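Local coordinates for peptidase M16 C-terminal domain-containing protein (Enterococcus faecalis, PDB 3D3Y) that is of unknown function but is probably related to the M16 metallopeptidases and may bind a metal ion, at residues A129-F132 with Q133-K136; S307-F311 with R312-T316. All coordinates share one frame; numbering follows the deposited sequence.

Interaction 1: residues A129-F132 with Q133-K136; sequences AETF and QREK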
ATOM      1  N   ALA A 129       2.558 -25.782  15.505  1.00 33.28           N
ATOM      2  CA  ALA A 129       1.112 -25.660  15.736  1.00 34.75           C
ATOM      3  C   ALA A 129       0.725 -24.549  16.715  1.00 35.55           C
ATOM      4  O   ALA A 129      -0.254 -23.819  16.501  1.00 35.73           O
ATOM      5  CB  ALA A 129       0.541 -27.001  16.212  1.00 35.07           C
ATOM      6  N   GLU A 130       1.471 -24.416  17.807  1.00 36.25           N
ATOM      7  CA  GLU A 130       1.126 -23.393  18.772  1.00 36.71           C
ATOM      8  C   GLU A 130       1.265 -22.060  18.114  1.00 35.70           C
ATOM      9  O   GLU A 130       0.391 -21.190  18.238  1.00 34.92           O
ATOM     10  CB  GLU A 130       2.017 -23.450  20.007  1.00 38.04           C
ATOM     11  CG  GLU A 130       1.485 -22.578  21.148  1.00 43.72           C
ATOM     12  CD  GLU A 130       2.539 -21.623  21.737  1.00 51.76           C
ATOM     13  OE1 GLU A 130       3.436 -22.114  22.480  1.00 51.83           O
ATOM     14  OE2 GLU A 130       2.444 -20.378  21.459  1.00 55.83           O
ATOM     15  N   THR A 131       2.368 -21.894  17.389  1.00 35.33           N
ATOM     16  CA  THR A 131       2.660 -20.624  16.747  1.00 33.99           C
ATOM     17  C   THR A 131       1.608 -20.347  15.688  1.00 33.82           C
ATOM     18  O   THR A 131       1.114 -19.212  15.574  1.00 33.27           O
ATOM     19  CB  THR A 131       4.063 -20.608  16.066  1.00 35.13           C
ATOM     20  OG1 THR A 131       5.101 -20.737  17.056  1.00 34.13           O
ATOM     21  CG2 THR A 131       4.257 -19.318  15.284  1.00 34.84           C
ATOM     22  N   PHE A 132       1.255 -21.376  14.919  1.00 32.27           N
ATOM     23  CA  PHE A 132       0.299 -21.192  13.847  1.00 32.01           C
ATOM     24  C   PHE A 132      -1.073 -20.760  14.370  1.00 32.05           C
ATOM     25  O   PHE A 132      -1.691 -19.833  13.865  1.00 31.49           O
ATOM     26  CB  PHE A 132       0.112 -22.478  13.004  1.00 32.24           C
ATOM     27  CG  PHE A 132      -0.877 -22.274  11.916  1.00 32.88           C
ATOM     28  CD1 PHE A 132      -0.484 -21.600  10.763  1.00 32.14           C
ATOM     29  CD2 PHE A 132      -2.235 -22.617  12.098  1.00 34.31           C
ATOM     30  CE1 PHE A 132      -1.397 -21.328   9.762  1.00 31.03           C
ATOM     31  CE2 PHE A 132      -3.172 -22.345  11.091  1.00 32.60           C
ATOM     32  CZ  PHE A 132      -2.745 -21.695   9.931  1.00 32.07           C
ATOM     33  N   GLN A 133      -1.582 -21.479  15.356  1.00 32.90           N
ATOM     34  CA  GLN A 133      -2.900 -21.158  15.884  1.00 34.72           C
ATOM     35  C   GLN A 133      -2.956 -19.754  16.497  1.00 34.77           C
ATOM     36  O   GLN A 133      -3.919 -19.012  16.259  1.00 35.16           O
ATOM     37  CB  GLN A 133      -3.290 -22.227  16.891  1.00 35.79           C
ATOM     38  CG  GLN A 133      -4.471 -21.940  17.806  1.00 41.52           C
ATOM     39  CD  GLN A 133      -4.195 -22.549  19.163  1.00 49.95           C
ATOM     40  OE1 GLN A 133      -3.333 -22.043  19.915  1.00 55.72           O
ATOM     41  NE2 GLN A 133      -4.863 -23.665  19.471  1.00 50.10           N
ATOM     42  N   ARG A 134      -1.929 -19.391  17.273  1.00 33.95           N
ATOM     43  CA  ARG A 134      -1.815 -18.049  17.833  1.00 34.99           C
ATOM     44  C   ARG A 134      -1.871 -16.968  16.752  1.00 34.26           C
ATOM     45  O   ARG A 134      -2.638 -15.999  16.886  1.00 34.29           O
ATOM     46  CB  ARG A 134      -0.533 -17.901  18.649  1.00 34.29           C
ATOM     47  CG  ARG A 134      -0.256 -16.436  19.112  1.00 37.15           C
ATOM     48  CD  ARG A 134       0.800 -16.349  20.238  1.00 39.18           C
ATOM     49  NE  ARG A 134       1.897 -17.329  20.095  1.00 47.95           N
ATOM     50  CZ  ARG A 134       2.948 -17.206  19.280  1.00 51.28           C
ATOM     51  NH1 ARG A 134       3.869 -18.167  19.249  1.00 53.11           N
ATOM     52  NH2 ARG A 134       3.093 -16.137  18.498  1.00 52.44           N
ATOM     53  N   GLU A 135      -1.070 -17.118  15.693  1.00 32.44           N
ATOM     54  CA  GLU A 135      -1.019 -16.085  14.632  1.00 32.77           C
ATOM     55  C   GLU A 135      -2.296 -16.023  13.794  1.00 31.82           C
ATOM     56  O   GLU A 135      -2.712 -14.941  13.346  1.00 32.50           O
ATOM     57  CB  GLU A 135       0.195 -16.278  13.709  1.00 32.20           C
ATOM     58  CG  GLU A 135       1.560 -16.004  14.374  1.00 35.02           C
ATOM     59  CD  GLU A 135       1.557 -14.729  15.197  1.00 37.98           C
ATOM     60  OE1 GLU A 135       0.997 -13.720  14.740  1.00 40.05           O
ATOM     61  OE2 GLU A 135       2.085 -14.737  16.328  1.00 41.49           O
ATOM     62  N   LYS A 136      -2.913 -17.184  13.585  1.00 31.38           N
ATOM     63  CA  LYS A 136      -4.196 -17.254  12.886  1.00 31.44           C
ATOM     64  C   LYS A 136      -5.281 -16.488  13.693  1.00 31.98           C
ATOM     65  O   LYS A 136      -6.005 -15.651  13.137  1.00 31.63           O
ATOM     66  CB  LYS A 136      -4.612 -18.700  12.663  1.00 30.33           C
ATOM     67  CG  LYS A 136      -5.908 -18.833  11.822  1.00 33.04           C
ATOM     68  CD  LYS A 136      -6.240 -20.298  11.466  1.00 30.56           C
ATOM     69  CE  LYS A 136      -7.568 -20.373  10.700  1.00 31.39           C
ATOM     70  NZ  LYS A 136      -7.894 -21.808  10.291  1.00 29.05           N
TER
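Gln133 to Lys136 follow Ala129 to Phe132 as the next turn of one continuous helix, and each residue of the later four donates its backbone N-H to the carbonyl four positions back. Gln133 N reaches Ala129 O at 2.9 Å, Arg134 N bonds to Glu130 O, Glu135 N to Thr131 O, and Lys136 N closes on Phe132 O at 2.9 Å. Over this backbone, the i to i+4 side-chain pairs differ sharply in kind. Glu130 and Arg134 form a loose salt bridge: OE2 of Glu130 sits at the edge of the guanidinium, in its plane, 3.4 Å from both NE and NH1 of Arg134, and both hydrogen bonds are weak. The carboxylate is turned 69° against the guanidinium. A bend at chi3 (37°) folds the arginine head back over the preceding turn, where NH1 of Arg134 also lies 3.6 Å from Thr131 OG1. Glu135 grips the other end of the guanidinium more firmly, its OE2 2.8 Å from Arg134 NH2, so two carboxylates probably share the positive charge. Thr131 OG1 finds its hydrogen bonds with Glu128 and Asn53, while Arg134 NH2 also bonds to Thr52. Phe132 and Lys136 meet through side-chain carbon atoms alone: CD of Lys136 rests 3.7 Å from CE2 of Phe132. Fully extended beyond CG, the lysine chain carries NZ past the ring to the carbonyl oxygens of Ala181 and Glu183. The Phe132 ring packs against Leu45 of helix 40-52 and Ala185 and Leu188 of helix 185-198. The whole is the start of an amphipathic alpha-helix, 129-148, with a Glu130-Arg134-Glu135 salt-bridge network beside helix 40-52 and an aromatic side buried between helices.

Interaction 2: residues S307-F311 with R312-T316; sequences SIDTF and RGFMT. With ACT (acetate ion), chain E.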
ATOM      1  N   SER A 307     -10.073  10.566  -2.520  1.00 33.56           N
ATOM      2  CA  SER A 307      -8.757   9.917  -2.521  1.00 34.01           C
ATOM      3  C   SER A 307      -8.582   9.367  -3.914  1.00 32.71           C
ATOM      4  O   SER A 307      -9.573   9.032  -4.561  1.00 33.13           O
ATOM      5  CB  SER A 307      -8.740   8.713  -1.577  1.00 34.49           C
ATOM      6  OG  SER A 307      -8.990   9.144  -0.262  1.00 39.10           O
ATOM      7  N   ILE A 308      -7.332   9.239  -4.342  1.00 32.02           N
ATOM      8  CA  ILE A 308      -6.974   8.684  -5.671  1.00 31.56           C
ATOM      9  C   ILE A 308      -6.010   7.490  -5.556  1.00 31.42           C
ATOM     10  O   ILE A 308      -5.241   7.395  -4.607  1.00 30.60           O
ATOM     11  CB  ILE A 308      -6.344   9.736  -6.629  1.00 31.19           C
ATOM     12  CG1 ILE A 308      -5.139  10.429  -5.958  1.00 32.51           C
ATOM     13  CG2 ILE A 308      -7.409  10.733  -7.041  1.00 33.60           C
ATOM     14  CD1 ILE A 308      -4.266  11.380  -6.928  1.00 30.93           C
ATOM     15  N   ASP A 309      -6.064   6.599  -6.547  1.00 31.73           N
ATOM     16  CA  ASP A 309      -5.150   5.498  -6.650  1.00 31.08           C
ATOM     17  C   ASP A 309      -4.685   5.516  -8.101  1.00 31.25           C
ATOM     18  O   ASP A 309      -5.459   5.222  -9.029  1.00 30.87           O
ATOM     19  CB  ASP A 309      -5.890   4.199  -6.302  1.00 32.14           C
ATOM     20  CG  ASP A 309      -5.025   2.946  -6.437  1.00 33.29           C
ATOM     21  OD1 ASP A 309      -4.081   2.902  -7.253  1.00 32.93           O
ATOM     22  OD2 ASP A 309      -5.340   1.959  -5.725  1.00 38.77           O
ATOM     23  N   THR A 310      -3.420   5.874  -8.282  1.00 30.83           N
ATOM     24  CA  THR A 310      -2.822   6.048  -9.613  1.00 30.94           C
ATOM     25  C   THR A 310      -2.119   4.770 -10.088  1.00 30.66           C
ATOM     26  O   THR A 310      -1.354   4.788 -11.081  1.00 30.20           O
ATOM     27  CB  THR A 310      -1.817   7.236  -9.608  1.00 30.69           C
ATOM     28  OG1 THR A 310      -0.786   6.963  -8.660  1.00 31.96           O
ATOM     29  CG2 THR A 310      -2.518   8.515  -9.156  1.00 31.13           C
ATOM     30  N   PHE A 311      -2.352   3.665  -9.378  1.00 30.57           N
ATOM     31  CA  PHE A 311      -1.963   2.340  -9.864  1.00 31.20           C
ATOM     32  C   PHE A 311      -3.162   1.470 -10.327  1.00 30.84           C
ATOM     33  O   PHE A 311      -2.993   0.529 -11.115  1.00 30.22           O
ATOM     34  CB  PHE A 311      -1.046   1.645  -8.830  1.00 33.01           C
ATOM     35  CG  PHE A 311       0.298   2.367  -8.650  1.00 33.40           C
ATOM     36  CD1 PHE A 311       1.459   1.847  -9.202  1.00 37.01           C
ATOM     37  CD2 PHE A 311       0.369   3.594  -7.997  1.00 36.41           C
ATOM     38  CE1 PHE A 311       2.688   2.530  -9.064  1.00 37.41           C
ATOM     39  CE2 PHE A 311       1.589   4.295  -7.887  1.00 33.55           C
ATOM     40  CZ  PHE A 311       2.732   3.752  -8.399  1.00 34.78           C
ATOM     41  N   ARG A 312      -4.367   1.817  -9.879  1.00 30.73           N
ATOM     42  CA  ARG A 312      -5.574   1.092 -10.295  1.00 31.04           C
ATOM     43  C   ARG A 312      -6.571   1.995 -11.037  1.00 31.07           C
ATOM     44  O   ARG A 312      -7.664   1.544 -11.360  1.00 31.82           O
ATOM     45  CB  ARG A 312      -6.260   0.375  -9.099  1.00 30.41           C
ATOM     46  CG  ARG A 312      -5.409  -0.695  -8.441  1.00 30.28           C
ATOM     47  CD  ARG A 312      -6.153  -1.452  -7.348  1.00 30.65           C
ATOM     48  NE  ARG A 312      -6.516  -0.622  -6.211  1.00 36.40           N
ATOM     49  CZ  ARG A 312      -7.362  -1.019  -5.263  1.00 37.76           C
ATOM     50  NH1 ARG A 312      -7.928  -2.224  -5.344  1.00 38.46           N
ATOM     51  NH2 ARG A 312      -7.634  -0.226  -4.251  1.00 36.46           N
ATOM     52  N   GLY A 313      -6.202   3.258 -11.283  1.00 31.70           N
ATOM     53  CA  GLY A 313      -6.977   4.185 -12.151  1.00 31.86           C
ATOM     54  C   GLY A 313      -8.396   4.544 -11.707  1.00 32.16           C
ATOM     55  O   GLY A 313      -9.326   4.593 -12.520  1.00 32.50           O
ATOM     56  N   PHE A 314      -8.540   4.861 -10.433  1.00 33.29           N
ATOM     57  CA  PHE A 314      -9.824   5.189  -9.870  1.00 33.94           C
ATOM     58  C   PHE A 314      -9.668   6.168  -8.720  1.00 34.91           C
ATOM     59  O   PHE A 314      -8.562   6.417  -8.217  1.00 34.50           O
ATOM     60  CB  PHE A 314     -10.623   3.924  -9.512  1.00 33.61           C
ATOM     61  CG  PHE A 314     -10.336   3.355  -8.145  1.00 34.55           C
ATOM     62  CD1 PHE A 314     -11.328   3.352  -7.181  1.00 34.85           C
ATOM     63  CD2 PHE A 314      -9.100   2.773  -7.830  1.00 34.67           C
ATOM     64  CE1 PHE A 314     -11.099   2.818  -5.904  1.00 34.15           C
ATOM     65  CE2 PHE A 314      -8.858   2.238  -6.550  1.00 35.98           C
ATOM     66  CZ  PHE A 314      -9.853   2.267  -5.589  1.00 35.13           C
HETATM   67  N   MSE A 315     -10.772   6.768  -8.326  1.00 35.41           N
HETATM   68  CA  MSE A 315     -10.863   7.863  -7.372  1.00 39.32           C
HETATM   69  C   MSE A 315     -12.105   7.557  -6.565  1.00 36.07           C
HETATM   70  O   MSE A 315     -13.034   7.094  -7.135  1.00 34.55           O
HETATM   71  CB  MSE A 315     -11.128   9.139  -8.167  1.00 38.86           C
HETATM   72  CG  MSE A 315     -10.709  10.438  -7.618  1.00 41.31           C
HETATM   73 SE   MSE A 315     -12.024  11.774  -7.391  0.70 53.02          SE
HETATM   74  CE  MSE A 315     -13.306  10.776  -6.653  1.00 24.82           C
ATOM     75  N   THR A 316     -12.114   7.834  -5.262  1.00 35.51           N
ATOM     76  CA  THR A 316     -13.296   7.587  -4.424  1.00 34.94           C
ATOM     77  C   THR A 316     -13.638   8.835  -3.627  1.00 34.75           C
ATOM     78  O   THR A 316     -12.750   9.676  -3.339  1.00 34.47           O
ATOM     79  CB  THR A 316     -13.075   6.452  -3.410  1.00 36.09           C
ATOM     80  OG1 THR A 316     -12.096   6.862  -2.462  1.00 36.54           O
ATOM     81  CG2 THR A 316     -12.619   5.163  -4.075  1.00 33.61           C
TER
HETATM   82  C   ACT E 426      -8.919   4.967  -2.692  1.00 43.79           C
HETATM   83  O   ACT E 426      -9.878   5.203  -1.898  1.00 43.01           O
HETATM   84  OXT ACT E 426      -8.775   5.710  -3.719  1.00 43.25           O
HETATM   85  CH3 ACT E 426      -7.998   3.823  -2.417  1.00 43.19           C
HETATM   86  O   HOH W   1     -11.903   8.796  -0.272  1.00 32.97           O
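Asp309 organises the tight turn by facing Arg312 with both carboxylate oxygens. Its CG stands anti to the backbone N (chi1 177°), which brings OD1 of Asp309 over the turn to accept two amides: Phe311 N at 2.8 Å, nearly in line with the C-O bond and closing an Asx turn, and Arg312 N at 2.9 Å, from above the carboxylate plane. OD2 of Asp309 takes Arg312 NE in a straight salt-bridge bond of 2.9 Å; the oxygen lies in the guanidinium plane, although the two flat groups are 45° apart. Gln159 and Gln169 hold NH2 and NH1, fixing the guanidinium's rotation. The backbone makes a beta hairpin between strands 303-309 and 314-321, with a G1 bulge where Gly313, at positive phi, and Phe314 both face Asp309. With chi1 at 86°, the Phe314 ring stands beside the aspartate, CE2 3.6 Å from Asp309 CB, and presents one face to an acetate, probably from the crystallisation liquor. Thr316 OG1 donates to acetate O at 2.8 Å and accepts from a water that also hydrogen-bonds Ser307 OG. From the opposite face of the hairpin, Ile308 CG2 presses tightly on Met315 CG, 3.4 Å away; this selenomethionine runs on to Phe278 and Phe282 of helix 272-284.

How the interactions relate
From the N terminus the chain lays down five strands of the six-stranded mixed sheet, with helix 40-52 among them, then enters helix 129-148, where interaction 1 links consecutive turns. Some 170 residues later, past helix 185-198 and strand 200-207, which completes the first sheet, interaction 2 closes the hairpin of strands 303-309 and 314-321 at one edge of the five-stranded sheet, where 303-309 is the outermost strand. The contacts follow in series, neither nested nor crossed, on opposite sides of the chain's centre. The centres of interactions 1 and 2 are about 36 Å apart. Helix 150-162, which follows the helix of interaction 1, packs on Phe314 and Thr316 of interaction 2.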